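Local coordinates for protein lipolytic enzyme, G-D-S-L family (Bacteroides thetaiotaomicron, PDB 7BR2) that hydrolyses esters as a serine esterase of the SGNH (GDSL) family and metabolizes the drug diltiazem in a gut bacterium, at residues A[254-258]-A[259-263]; A[321-324]-A[325-328]; A[244-248]-A[249-253]; A[329-332]-A[333-337]; A[69-72]-A[73-77]. All blocks are in the same frame, centred on the assembly; numbering follows the deposited sequence.

Contact 1: residues A[254-258]-A[259-263]; sequences IKKIG and KDISF
Ile-254 and Phe-263 send their side chains in the same direction, flank to flank, with CG1 of Ile-254 4.0 Å from CB of Phe-263. The other branch of the isoleucine, CG2, comes within 4.2 Å of CD1 of Ile-261. With chi1 at -50° the isoleucine splits its branches: CG1, beside its own N, goes to the phenylalanine, while CG2 is left for Ile-261. Lys-256 shares this face of the sheet, but its chain bends off and carries NZ to the carbonyl of Ala-238. Ile-261 and Phe-263 are buried under strand 232-237, where both touch Ile-236.

These side chains ride on a beta hairpin with a two-residue loop, Gly-258 and Lys-259, closed by a type II' turn from Ile-257 to Asp-260. Gly-258 takes the positive phi of this turn, 62°, which suits a residue without a side chain. Two hydrogen-bonded pairs hold the arms together: Lys-255 with Ser-262, whose shorter bond runs from Lys-255 N to Ser-262 O at 2.8 Å, and Ile-257 with Asp-260, where Ile-257 N reaches Asp-260 O at 2.9 Å.

The face carrying Lys-255 and Ser-262 is more polar. OG of Ser-262 stands 3.9 Å from CB of Lys-255, and the lysine tip leads away from it. A water lies 2.8 Å from that same OG and donates a hydrogen bond to Lys-255 O. Farther toward the turn, Asp-260 sets its CB 3.5 Å from Ile-257 O and spends OD1 on the backbone N of Lys-449.

Contact 2: residues A[321-324]-A[325-328]; sequences QEIG and TWDA
Ile-323 and Trp-326 meet through their apolar side chains: CG2 of Ile-323 comes to 4.1 Å from CH2 of Trp-326. The methyl arrives at the rim of the indole, near the ring plane, and the two side chains are set at a slant to each other.

The second kind of contact is ring against backbone. With CG beside its own N (chi1 -77°) and the ring turned across that bond, the tryptophan lies back along the strand, and its six-membered ring reaches Gly-324. CZ3 of Trp-326 is 3.5 Å from C of Gly-324, and CE3 lies close by as well. A CB on Gly-324 would stand only 3.1 Å from that CZ3, a tight fit, so the bare glycine gives the indole its place. An alanine instead of the tryptophan would remove the whole indole, and Ile-323 CG2 and the Gly-324 backbone would probably lose their cover.

Polar side chains contribute little here; OE2 of Glu-322 and OG1 of Thr-325 stay 4.5 Å apart.

The polar work is done by the backbone, toward strand 313-318. Ile-323 and Gly-324 both bond to Leu-316, and Trp-326 bonds to Tyr-314. Two successive residues facing Leu-316, the first with phi/psi of -99°/-44°, are consistent with a classic beta bulge in the outermost strand of a five-stranded antiparallel sheet.

Contact 3: residues A[244-248]-A[249-253]; sequences VKAEG and CTISN
Ala-246 and Cys-249 come together where the chain reverses between two strands, and the cysteine can be followed outward. Its CB lies beside the peptide it has just left, 3.2 Å from O of Gly-248. From there SG stands between the backbone N and the carbonyl carbon of Cys-249 (chi1 59°), which swings the sulfur back over the preceding residues. SG comes to 3.6 Å from O of Glu-247 and to 3.8 Å from CA of Ala-246. CB of Ala-246 is a little farther off, 4.2 Å from SG of Cys-249.

That methyl has a second neighbour, because CB of Ala-246 is 4.0 Å from CG1 of Ile-251. Cys-249 and Ile-251 touch the alanine from alternate positions of one strand, with Thr-250 between them pointing away. Between the backbones, O of Ala-246 and O of Cys-249 are 3.2 Å apart, two acceptors without a proton to share. Gly-248, with phi at 68°, makes the reversal.

The strands run nearly antiparallel, at 147°, yet each is paired with a different neighbour. Lys-245 and Glu-247 bond to Glu-235 and Asn-233 of strand 232-237, with a classic beta bulge where Val-244 and Lys-245 both face Glu-235. Thr-250 and Ser-252 bond to Leu-266 and Asp-264 of strand 260-267, so the reversal passes the chain from the mixed sheet to the antiparallel one, and the buried Cys-249 side chain packs on Tyr-265.

Contact 4: residues A[329-332]-A[333-337]; sequences ADLA and KGINL
Gly-334 N donates to Asp-330 O at 2.8 Å, and one residue earlier Lys-333 N donates to Ala-329 O at 2.9 Å. These two i to i+4 bonds are the last turn of the short helix 328-333, which stops at a glycine. Gly-334 leaves helical geometry with a phi of 111°, at backbone angles where a CB would be jammed against the preceding carbonyl oxygen. The chain can then go straight on into strand 335-336, at the edge of the mixed sheet.

The other end of the helix is capped by OD1 of Asp-327, which takes a bond from Ala-329 N. Beyond the glycine, Ile-335 bonds through its backbone to Leu-305 of strand 303-308. The amide of Asn-336 ties the exit further, its ND2 giving to Asn-301 O and its OD1 receiving from Glu-303 N and Ala-338 N.

Packing begins at Lys-333, whose CB lies 3.1 Å from Asp-330 O, while the rest of the chain bends away from the contact. Ile-335 sends its two branches to different places. CG2, beside its own N, lies 4.0 Å from O of Asp-330, and CG1, with chi1 at 57°, takes the delta methyl toward Leu-331. The leucine and isoleucine run alongside each other, both also touching Trp-326, and their ends meet where CD2 of Leu-331 comes to 3.8 Å from CD1 of Ile-335.

Contact 5: residues A[69-72]-A[73-77]; sequences KRLD and GDIFS
Leu-71 O is gripped by two backbone donors, Phe-76 N at 2.7 Å and Ile-75 N at 3.1 Å. Phe-76 N comes nearly in line with the carbonyl, whereas Ile-75 N lies 45° above its plane, as the wider pi-type turn at 73-75 brings the i+5 amide to the oxygen.

Arg-70 and Asp-74 extend in the same direction and close a salt bridge, NH1 of Arg-70 to OD2 of Asp-74 at 2.7 Å. Their planes are 54° apart, and the oxygen comes to the guanidinium edge, tilted 23° out of its plane. NE of the arginine forms a second salt bridge with Asp-62, and OD2 of Asp-74 another with Arg-367. A methionine in place of Arg-70 would probably leave Asp-62 without this positive partner and the buried Asp-74 with Arg-367 but one salt bridge fewer.

CB of Leu-71 sits over one face of the Phe-76 ring, a CH-pi contact 4.1 Å from the centroid. CD2 of Leu-71 packs on CB of Ile-75 at 3.9 Å.

This end of helix 64-75 is wedged between strand 21-26, touched by Arg-70, Leu-71 and Ile-75, helix 102-125 beside Leu-71 and Phe-76, and helix 344-377 against Asp-74.

Contacts 1 to 4 cluster in the beta-rich part of the chain, while contact 5 lies on the other side of the chain's centre, its own centre 47 to 59 Å from theirs. Contacts 1 and 3 share strand 249-257 and touch where Phe-263 CE2 meets Ile-251 CD1 at 3.8 Å. Contacts 2 and 4 follow each other along the chain, and Trp-326 joins them, its NE1 3.5 Å from Ile-335 CG2. Contacts 1 and 2 reach the same antiparallel sheet but stay about 9 Å apart at their nearest atoms. Contact 5 belongs to the SGNH hydrolase part; it packs on strand 21-26, which leads to Ser-28, probably the nucleophile of a triad with His-207 and Asp-204.

Contact 1: residues A[254-258]-A[259-263]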
loop_
_atom_site.group_PDB
_atom_site.type_symbol
_atom_site.label_atom_id
_atom_site.label_comp_id
_atom_site.label_asym_id
_atom_site.label_seq_id
_atom_site.Cartn_x
_atom_site.Cartn_y
_atom_site.Cartn_z
ATOM N N ILE A 254 -24.168 25.918 13.642
ATOM C CA ILE A 254 -24.316 26.704 12.427
ATOM C C ILE A 254 -24.732 28.116 12.812
ATOM O O ILE A 254 -25.744 28.320 13.491
ATOM C CB ILE A 254 -25.330 26.058 11.477
ATOM C CG1 ILE A 254 -24.999 24.575 11.292
ATOM C CG2 ILE A 254 -25.378 26.799 10.156
ATOM C CD1 ILE A 254 -25.854 23.869 10.271
ATOM N N LYS A 255 -23.944 29.099 12.388
ATOM C CA LYS A 255 -24.201 30.489 12.715
ATOM C C LYS A 255 -24.031 31.332 11.460
ATOM O O LYS A 255 -23.204 31.025 10.593
ATOM C CB LYS A 255 -23.260 30.971 13.818
ATOM C CG LYS A 255 -23.534 30.317 15.158
ATOM C CD LYS A 255 -24.901 30.689 15.705
ATOM C CE LYS A 255 -25.175 30.023 17.061
ATOM N NZ LYS A 255 -26.617 29.622 17.233
ATOM N N LYS A 256 -24.820 32.399 11.380
ATOM C CA LYS A 256 -24.774 33.351 10.276
ATOM C C LYS A 256 -24.540 34.740 10.839
ATOM O O LYS A 256 -25.263 35.178 11.737
ATOM C CB LYS A 256 -26.054 33.323 9.453
ATOM C CG LYS A 256 -25.814 33.005 8.004
ATOM C CD LYS A 256 -27.027 32.319 7.410
ATOM C CE LYS A 256 -27.733 33.201 6.387
ATOM N NZ LYS A 256 -29.217 33.008 6.393
ATOM N N ILE A 257 -23.502 35.403 10.355
ATOM C CA ILE A 257 -23.113 36.721 10.832
ATOM C C ILE A 257 -22.964 37.608 9.595
ATOM O O ILE A 257 -22.007 37.455 8.825
ATOM C CB ILE A 257 -21.815 36.668 11.658
ATOM C CG1 ILE A 257 -21.974 35.753 12.881
ATOM C CG2 ILE A 257 -21.397 38.035 12.136
ATOM C CD1 ILE A 257 -20.685 35.038 13.320
ATOM N N GLY A 258 -23.896 38.537 9.403
ATOM C CA GLY A 258 -23.925 39.230 8.125
ATOM C C GLY A 258 -24.201 38.210 7.030
ATOM O O GLY A 258 -25.178 37.454 7.090
ATOM N N LYS A 259 -23.314 38.145 6.032
ATOM C CA LYS A 259 -23.361 37.105 5.009
ATOM C C LYS A 259 -22.289 36.037 5.182
ATOM O O LYS A 259 -22.065 35.250 4.254
ATOM C CB LYS A 259 -23.196 37.710 3.618
ATOM C CG LYS A 259 -24.443 37.589 2.787
ATOM C CD LYS A 259 -25.059 38.947 2.555
ATOM C CE LYS A 259 -26.576 38.871 2.428
ATOM N NZ LYS A 259 -27.112 40.249 2.219
ATOM N N ASP A 260 -21.613 35.989 6.330
ATOM C CA ASP A 260 -20.674 34.910 6.614
ATOM C C ASP A 260 -21.393 33.768 7.307
ATOM O O ASP A 260 -22.289 33.979 8.130
ATOM C CB ASP A 260 -19.544 35.402 7.507
ATOM C CG ASP A 260 -18.864 36.611 6.956
ATOM O OD1 ASP A 260 -19.022 36.862 5.750
ATOM O OD2 ASP A 260 -18.232 37.344 7.744
ATOM N N ILE A 261 -20.966 32.550 7.015
ATOM C CA ILE A 261 -21.564 31.395 7.663
ATOM C C ILE A 261 -20.451 30.540 8.254
ATOM O O ILE A 261 -19.378 30.399 7.663
ATOM C CB ILE A 261 -22.453 30.595 6.691
ATOM C CG1 ILE A 261 -23.248 29.531 7.451
ATOM C CG2 ILE A 261 -21.632 30.004 5.559
ATOM C CD1 ILE A 261 -24.371 28.919 6.638
ATOM N N SER A 262 -20.701 29.984 9.433
ATOM C CA SER A 262 -19.686 29.240 10.157
ATOM C C SER A 262 -20.348 28.085 10.884
ATOM O O SER A 262 -21.531 28.150 11.223
ATOM C CB SER A 262 -18.936 30.146 11.134
ATOM O OG SER A 262 -19.749 30.447 12.248
ATOM N N PHE A 263 -19.595 27.004 11.068
ATOM C CA PHE A 263 -20.117 25.885 11.837
ATOM C C PHE A 263 -18.968 25.042 12.374
ATOM O O PHE A 263 -17.795 25.251 12.044
ATOM C CB PHE A 263 -21.082 25.035 11.002
ATOM C CG PHE A 263 -20.507 24.556 9.707
ATOM C CD1 PHE A 263 -20.555 25.354 8.575
ATOM C CD2 PHE A 263 -19.946 23.293 9.606
ATOM C CE1 PHE A 263 -20.042 24.908 7.371
ATOM C CE2 PHE A 263 -19.428 22.839 8.406
ATOM C CZ PHE A 263 -19.475 23.645 7.285
HETATM O O HOH W 1 -20.918 32.644 10.999
#

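Contact 2: residues A[321-324]-A[325-328]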
loop_
_atom_site.group_PDB
_atom_site.type_symbol
_atom_site.label_atom_id
_atom_site.label_comp_id
_atom_site.label_asym_id
_atom_site.label_seq_id
_atom_site.Cartn_x
_atom_site.Cartn_y
_atom_site.Cartn_z
ATOM N N GLN A 321 -7.489 29.217 9.112
ATOM C CA GLN A 321 -6.470 29.117 8.076
ATOM C C GLN A 321 -7.146 29.210 6.716
ATOM O O GLN A 321 -8.045 28.420 6.405
ATOM C CB GLN A 321 -5.669 27.822 8.175
ATOM C CG GLN A 321 -4.178 28.046 8.479
ATOM C CD GLN A 321 -3.404 28.734 7.334
ATOM O OE1 GLN A 321 -3.537 28.391 6.143
ATOM N NE2 GLN A 321 -2.582 29.723 7.708
ATOM N N GLU A 322 -6.700 30.163 5.908
ATOM C CA GLU A 322 -7.270 30.333 4.588
ATOM C C GLU A 322 -6.950 29.123 3.726
ATOM O O GLU A 322 -5.794 28.730 3.587
ATOM C CB GLU A 322 -6.738 31.620 3.960
ATOM C CG GLU A 322 -7.171 31.829 2.525
ATOM C CD GLU A 322 -6.961 33.261 2.048
ATOM O OE1 GLU A 322 -6.579 34.132 2.869
ATOM O OE2 GLU A 322 -7.200 33.517 0.847
ATOM N N ILE A 323 -7.985 28.543 3.135
ATOM C CA ILE A 323 -7.842 27.389 2.267
ATOM C C ILE A 323 -7.854 27.794 0.798
ATOM O O ILE A 323 -7.043 27.307 0.007
ATOM C CB ILE A 323 -8.971 26.380 2.569
ATOM C CG1 ILE A 323 -9.078 26.126 4.077
ATOM C CG2 ILE A 323 -8.792 25.116 1.754
ATOM C CD1 ILE A 323 -7.817 25.515 4.702
ATOM N N GLY A 324 -8.766 28.689 0.435
ATOM C CA GLY A 324 -8.901 29.153 -0.929
ATOM C C GLY A 324 -10.177 29.957 -1.081
ATOM O O GLY A 324 -10.900 30.234 -0.111
ATOM N N THR A 325 -10.449 30.329 -2.324
ATOM C CA THR A 325 -11.636 31.105 -2.646
ATOM C C THR A 325 -12.438 30.385 -3.717
ATOM O O THR A 325 -11.882 29.881 -4.700
ATOM C CB THR A 325 -11.260 32.521 -3.095
ATOM O OG1 THR A 325 -10.592 33.192 -2.019
ATOM C CG2 THR A 325 -12.499 33.317 -3.466
ATOM N N TRP A 326 -13.750 30.323 -3.506
ATOM C CA TRP A 326 -14.653 29.648 -4.421
ATOM C C TRP A 326 -15.876 30.524 -4.655
ATOM O O TRP A 326 -16.280 31.307 -3.788
ATOM C CB TRP A 326 -15.115 28.288 -3.872
ATOM C CG TRP A 326 -14.127 27.141 -3.958
ATOM C CD1 TRP A 326 -14.052 26.190 -4.939
ATOM C CD2 TRP A 326 -13.099 26.819 -3.014
ATOM N NE1 TRP A 326 -13.039 25.302 -4.664
ATOM C CE2 TRP A 326 -12.437 25.669 -3.489
ATOM C CE3 TRP A 326 -12.668 27.396 -1.814
ATOM C CZ2 TRP A 326 -11.373 25.088 -2.807
ATOM C CZ3 TRP A 326 -11.614 26.818 -1.141
ATOM C CH2 TRP A 326 -10.978 25.677 -1.636
ATOM N N ASP A 327 -16.482 30.364 -5.823
ATOM C CA ASP A 327 -17.819 30.893 -6.017
ATOM C C ASP A 327 -18.849 29.942 -5.427
ATOM O O ASP A 327 -18.671 28.720 -5.425
ATOM C CB ASP A 327 -18.127 31.133 -7.486
ATOM C CG ASP A 327 -19.461 31.805 -7.668
ATOM O OD1 ASP A 327 -20.489 31.095 -7.599
ATOM O OD2 ASP A 327 -19.490 33.046 -7.816
ATOM N N ALA A 328 -19.942 30.520 -4.924
ATOM C CA ALA A 328 -20.957 29.707 -4.268
ATOM C C ALA A 328 -21.657 28.740 -5.209
ATOM O O ALA A 328 -22.330 27.824 -4.725
ATOM C CB ALA A 328 -21.989 30.598 -3.589
#

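Contact 3: residues A[244-248]-A[249-253]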
loop_
_atom_site.group_PDB
_atom_site.type_symbol
_atom_site.label_atom_id
_atom_site.label_comp_id
_atom_site.label_asym_id
_atom_site.label_seq_id
_atom_site.Cartn_x
_atom_site.Cartn_y
_atom_site.Cartn_z
ATOM N N VAL A 244 -28.190 19.674 6.092
ATOM C CA VAL A 244 -28.999 18.764 5.288
ATOM C C VAL A 244 -28.376 17.381 5.268
ATOM O O VAL A 244 -29.078 16.365 5.308
ATOM C CB VAL A 244 -29.194 19.321 3.866
ATOM C CG1 VAL A 244 -29.907 18.296 2.977
ATOM C CG2 VAL A 244 -29.978 20.622 3.911
ATOM N N LYS A 245 -27.051 17.322 5.236
ATOM C CA LYS A 245 -26.351 16.051 5.166
ATOM C C LYS A 245 -25.164 16.093 6.118
ATOM O O LYS A 245 -24.409 17.069 6.128
ATOM C CB LYS A 245 -25.874 15.796 3.728
ATOM C CG LYS A 245 -25.848 14.362 3.263
ATOM C CD LYS A 245 -25.461 14.324 1.782
ATOM C CE LYS A 245 -26.610 13.853 0.892
ATOM N NZ LYS A 245 -26.163 13.635 -0.518
ATOM N N ALA A 246 -25.006 15.033 6.914
ATOM C CA ALA A 246 -23.889 14.933 7.840
ATOM C C ALA A 246 -23.464 13.464 7.904
ATOM O O ALA A 246 -23.631 12.772 8.910
ATOM C CB ALA A 246 -24.258 15.482 9.219
ATOM N N GLU A 247 -22.937 12.968 6.785
ATOM C CA GLU A 247 -22.500 11.588 6.661
ATOM C C GLU A 247 -21.045 11.489 7.108
ATOM O O GLU A 247 -20.181 12.229 6.614
ATOM C CB GLU A 247 -22.662 11.111 5.215
ATOM C CG GLU A 247 -24.117 11.015 4.780
ATOM C CD GLU A 247 -24.296 10.840 3.277
ATOM O OE1 GLU A 247 -25.458 10.751 2.829
ATOM O OE2 GLU A 247 -23.292 10.885 2.537
ATOM N N GLY A 248 -20.785 10.585 8.049
ATOM C CA GLY A 248 -19.445 10.430 8.568
ATOM C C GLY A 248 -18.961 11.607 9.373
ATOM O O GLY A 248 -17.751 11.780 9.534
ATOM N N CYS A 249 -19.872 12.430 9.883
ATOM C CA CYS A 249 -19.472 13.586 10.670
ATOM C C CYS A 249 -20.654 14.071 11.499
ATOM O O CYS A 249 -21.776 13.572 11.394
ATOM C CB CYS A 249 -18.941 14.712 9.779
ATOM S SG CYS A 249 -20.138 15.288 8.544
ATOM N N THR A 250 -20.364 15.044 12.352
ATOM C CA THR A 250 -21.360 15.788 13.104
ATOM C C THR A 250 -21.198 17.266 12.745
ATOM O O THR A 250 -20.086 17.804 12.820
ATOM C CB THR A 250 -21.191 15.549 14.609
ATOM O OG1 THR A 250 -21.431 14.162 14.909
ATOM C CG2 THR A 250 -22.180 16.393 15.399
ATOM N N ILE A 251 -22.288 17.899 12.287
ATOM C CA ILE A 251 -22.337 19.340 12.035
ATOM C C ILE A 251 -23.115 19.997 13.168
ATOM O O ILE A 251 -24.201 19.535 13.535
ATOM C CB ILE A 251 -22.991 19.663 10.675
ATOM C CG1 ILE A 251 -22.259 18.990 9.510
ATOM C CG2 ILE A 251 -23.088 21.183 10.458
ATOM C CD1 ILE A 251 -20.825 19.414 9.356
ATOM N N SER A 252 -22.575 21.076 13.725
ATOM C CA SER A 252 -23.291 21.766 14.791
ATOM C C SER A 252 -22.877 23.233 14.804
ATOM O O SER A 252 -22.016 23.662 14.035
ATOM C CB SER A 252 -23.063 21.089 16.147
ATOM O OG SER A 252 -21.716 21.197 16.570
ATOM N N ASN A 253 -23.520 24.008 15.675
ATOM C CA ASN A 253 -23.242 25.434 15.838
ATOM C C ASN A 253 -23.198 26.194 14.510
ATOM O O ASN A 253 -22.348 27.058 14.290
ATOM C CB ASN A 253 -21.924 25.611 16.594
ATOM C CG ASN A 253 -21.774 26.985 17.199
ATOM O OD1 ASN A 253 -22.680 27.811 17.135
ATOM N ND2 ASN A 253 -20.617 27.243 17.787
#

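Contact 4: residues A[329-332]-A[333-337]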
loop_
_atom_site.group_PDB
_atom_site.type_symbol
_atom_site.label_atom_id
_atom_site.label_comp_id
_atom_site.label_asym_id
_atom_site.label_seq_id
_atom_site.Cartn_x
_atom_site.Cartn_y
_atom_site.Cartn_z
ATOM N N ALA A 329 -21.514 28.897 -6.524
ATOM C CA ALA A 329 -21.951 27.838 -7.425
ATOM C C ALA A 329 -21.135 26.570 -7.189
ATOM O O ALA A 329 -21.688 25.467 -7.089
ATOM C CB ALA A 329 -21.841 28.300 -8.878
ATOM N N ASP A 330 -19.808 26.716 -7.074
ATOM C CA ASP A 330 -18.952 25.581 -6.731
ATOM C C ASP A 330 -19.307 25.016 -5.362
ATOM O O ASP A 330 -19.417 23.794 -5.194
ATOM C CB ASP A 330 -17.485 26.007 -6.758
ATOM C CG ASP A 330 -16.980 26.269 -8.159
ATOM O OD1 ASP A 330 -17.377 25.520 -9.077
ATOM O OD2 ASP A 330 -16.200 27.232 -8.340
ATOM N N LEU A 331 -19.510 25.892 -4.375
ATOM C CA LEU A 331 -19.850 25.429 -3.034
ATOM C C LEU A 331 -21.159 24.643 -3.032
ATOM O O LEU A 331 -21.279 23.620 -2.345
ATOM C CB LEU A 331 -19.918 26.623 -2.082
ATOM C CG LEU A 331 -18.580 27.337 -1.871
ATOM C CD1 LEU A 331 -18.713 28.614 -1.048
ATOM C CD2 LEU A 331 -17.614 26.385 -1.206
ATOM N N ALA A 332 -22.148 25.093 -3.810
ATOM C CA ALA A 332 -23.407 24.362 -3.903
ATOM C C ALA A 332 -23.229 23.069 -4.687
ATOM O O ALA A 332 -23.996 22.118 -4.506
ATOM C CB ALA A 332 -24.487 25.242 -4.546
ATOM N N LYS A 333 -22.223 23.020 -5.556
ATOM C CA LYS A 333 -21.906 21.776 -6.242
ATOM C C LYS A 333 -21.264 20.787 -5.276
ATOM O O LYS A 333 -21.548 19.585 -5.321
ATOM C CB LYS A 333 -20.926 22.092 -7.369
ATOM C CG LYS A 333 -20.940 21.216 -8.578
ATOM C CD LYS A 333 -20.952 22.148 -9.791
ATOM C CE LYS A 333 -21.844 21.644 -10.908
ATOM N NZ LYS A 333 -22.795 20.602 -10.416
ATOM N N GLY A 334 -20.434 21.296 -4.363
ATOM C CA GLY A 334 -19.667 20.511 -3.415
ATOM C C GLY A 334 -18.187 20.594 -3.749
ATOM O O GLY A 334 -17.805 20.359 -4.898
ATOM N N ILE A 335 -17.338 20.904 -2.776
ATOM C CA ILE A 335 -15.894 20.913 -2.988
ATOM C C ILE A 335 -15.265 19.814 -2.134
ATOM O O ILE A 335 -15.790 19.436 -1.078
ATOM C CB ILE A 335 -15.260 22.282 -2.685
ATOM C CG1 ILE A 335 -15.572 22.710 -1.257
ATOM C CG2 ILE A 335 -15.743 23.328 -3.682
ATOM C CD1 ILE A 335 -14.781 23.908 -0.831
ATOM N N ASN A 336 -14.162 19.255 -2.629
ATOM C CA ASN A 336 -13.473 18.167 -1.940
ATOM C C ASN A 336 -12.424 18.745 -0.992
ATOM O O ASN A 336 -11.383 19.251 -1.431
ATOM C CB ASN A 336 -12.836 17.209 -2.943
ATOM C CG ASN A 336 -12.270 15.979 -2.279
ATOM O OD1 ASN A 336 -12.452 15.777 -1.071
ATOM N ND2 ASN A 336 -11.621 15.125 -3.066
ATOM N N LEU A 337 -12.701 18.693 0.311
ATOM C CA LEU A 337 -11.709 19.164 1.273
ATOM C C LEU A 337 -10.462 18.275 1.287
ATOM O O LEU A 337 -9.373 18.752 1.615
ATOM C CB LEU A 337 -12.316 19.246 2.670
ATOM C CG LEU A 337 -13.457 20.244 2.845
ATOM C CD1 LEU A 337 -13.898 20.259 4.297
ATOM C CD2 LEU A 337 -13.017 21.622 2.374
#

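Contact 5: residues A[69-72]-A[73-77]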
loop_
_atom_site.group_PDB
_atom_site.type_symbol
_atom_site.label_atom_id
_atom_site.label_comp_id
_atom_site.label_asym_id
_atom_site.label_seq_id
_atom_site.Cartn_x
_atom_site.Cartn_y
_atom_site.Cartn_z
ATOM N N LYS A 69 10.474 -21.852 2.093
ATOM C CA LYS A 69 11.561 -22.100 3.051
ATOM C C LYS A 69 11.405 -21.266 4.316
ATOM O O LYS A 69 11.765 -21.717 5.411
ATOM C CB LYS A 69 12.938 -21.764 2.463
ATOM C CG LYS A 69 13.582 -22.685 1.469
ATOM C CD LYS A 69 15.014 -22.157 1.204
ATOM C CE LYS A 69 15.009 -20.635 1.128
ATOM N NZ LYS A 69 16.265 -19.948 1.536
ATOM N N ARG A 70 10.927 -20.023 4.183
ATOM C CA ARG A 70 10.943 -19.105 5.325
ATOM C C ARG A 70 9.587 -18.925 6.011
ATOM O O ARG A 70 9.474 -18.078 6.899
ATOM C CB ARG A 70 11.488 -17.737 4.911
ATOM C CG ARG A 70 10.645 -16.980 3.915
ATOM C CD ARG A 70 11.288 -15.619 3.637
ATOM N NE ARG A 70 10.812 -14.997 2.399
ATOM C CZ ARG A 70 9.854 -14.078 2.339
ATOM N NH1 ARG A 70 9.257 -13.664 3.458
ATOM N NH2 ARG A 70 9.503 -13.564 1.163
ATOM N N LEU A 71 8.557 -19.681 5.615
ATOM C CA LEU A 71 7.266 -19.583 6.310
ATOM C C LEU A 71 7.375 -19.691 7.844
ATOM O O LEU A 71 6.803 -18.868 8.568
ATOM C CB LEU A 71 6.304 -20.652 5.793
ATOM C CG LEU A 71 5.682 -20.428 4.419
ATOM C CD1 LEU A 71 4.712 -21.562 4.091
ATOM C CD2 LEU A 71 5.011 -19.080 4.357
ATOM N N ASP A 72 8.074 -20.706 8.367
ATOM C CA ASP A 72 8.099 -20.892 9.823
ATOM C C ASP A 72 8.778 -19.719 10.535
ATOM O O ASP A 72 8.236 -19.165 11.503
ATOM C CB ASP A 72 8.815 -22.192 10.208
ATOM C CG ASP A 72 7.970 -23.436 10.015
ATOM O OD1 ASP A 72 6.758 -23.401 10.301
ATOM O OD2 ASP A 72 8.535 -24.475 9.610
ATOM N N GLY A 73 9.982 -19.347 10.083
ATOM C CA GLY A 73 10.813 -18.378 10.784
ATOM C C GLY A 73 10.526 -16.923 10.476
ATOM O O GLY A 73 11.004 -16.039 11.197
ATOM N N ASP A 74 9.824 -16.640 9.391
ATOM C CA ASP A 74 9.657 -15.263 8.964
ATOM C C ASP A 74 8.205 -14.843 8.775
ATOM O O ASP A 74 7.901 -13.656 8.929
ATOM C CB ASP A 74 10.436 -15.042 7.657
ATOM C CG ASP A 74 10.378 -13.613 7.179
ATOM O OD1 ASP A 74 10.680 -12.723 8.005
ATOM O OD2 ASP A 74 10.110 -13.382 5.967
ATOM N N ILE A 75 7.296 -15.774 8.524
ATOM C CA ILE A 75 5.903 -15.459 8.225
ATOM C C ILE A 75 4.982 -15.923 9.360
ATOM O O ILE A 75 4.306 -15.115 9.994
ATOM C CB ILE A 75 5.478 -16.070 6.870
ATOM C CG1 ILE A 75 6.351 -15.497 5.750
ATOM C CG2 ILE A 75 4.029 -15.788 6.592
ATOM C CD1 ILE A 75 6.276 -13.997 5.609
ATOM N N PHE A 76 4.909 -17.234 9.593
ATOM C CA PHE A 76 4.093 -17.757 10.687
ATOM C C PHE A 76 4.596 -17.262 12.041
ATOM O O PHE A 76 3.838 -17.228 13.015
ATOM C CB PHE A 76 4.085 -19.290 10.649
ATOM C CG PHE A 76 3.492 -19.867 9.384
ATOM C CD1 PHE A 76 2.705 -19.077 8.546
ATOM C CD2 PHE A 76 3.734 -21.186 9.027
ATOM C CE1 PHE A 76 2.169 -19.600 7.389
ATOM C CE2 PHE A 76 3.197 -21.714 7.864
ATOM C CZ PHE A 76 2.408 -20.918 7.046
ATOM N N SER A 77 5.890 -16.935 12.124
ATOM C CA SER A 77 6.464 -16.400 13.344
ATOM C C SER A 77 5.824 -15.087 13.732
ATOM O O SER A 77 5.892 -14.699 14.898
ATOM C CB SER A 77 7.971 -16.197 13.163
ATOM O OG SER A 77 8.233 -15.328 12.065
HETATM O O HOH W 2 11.633 -21.234 8.191
#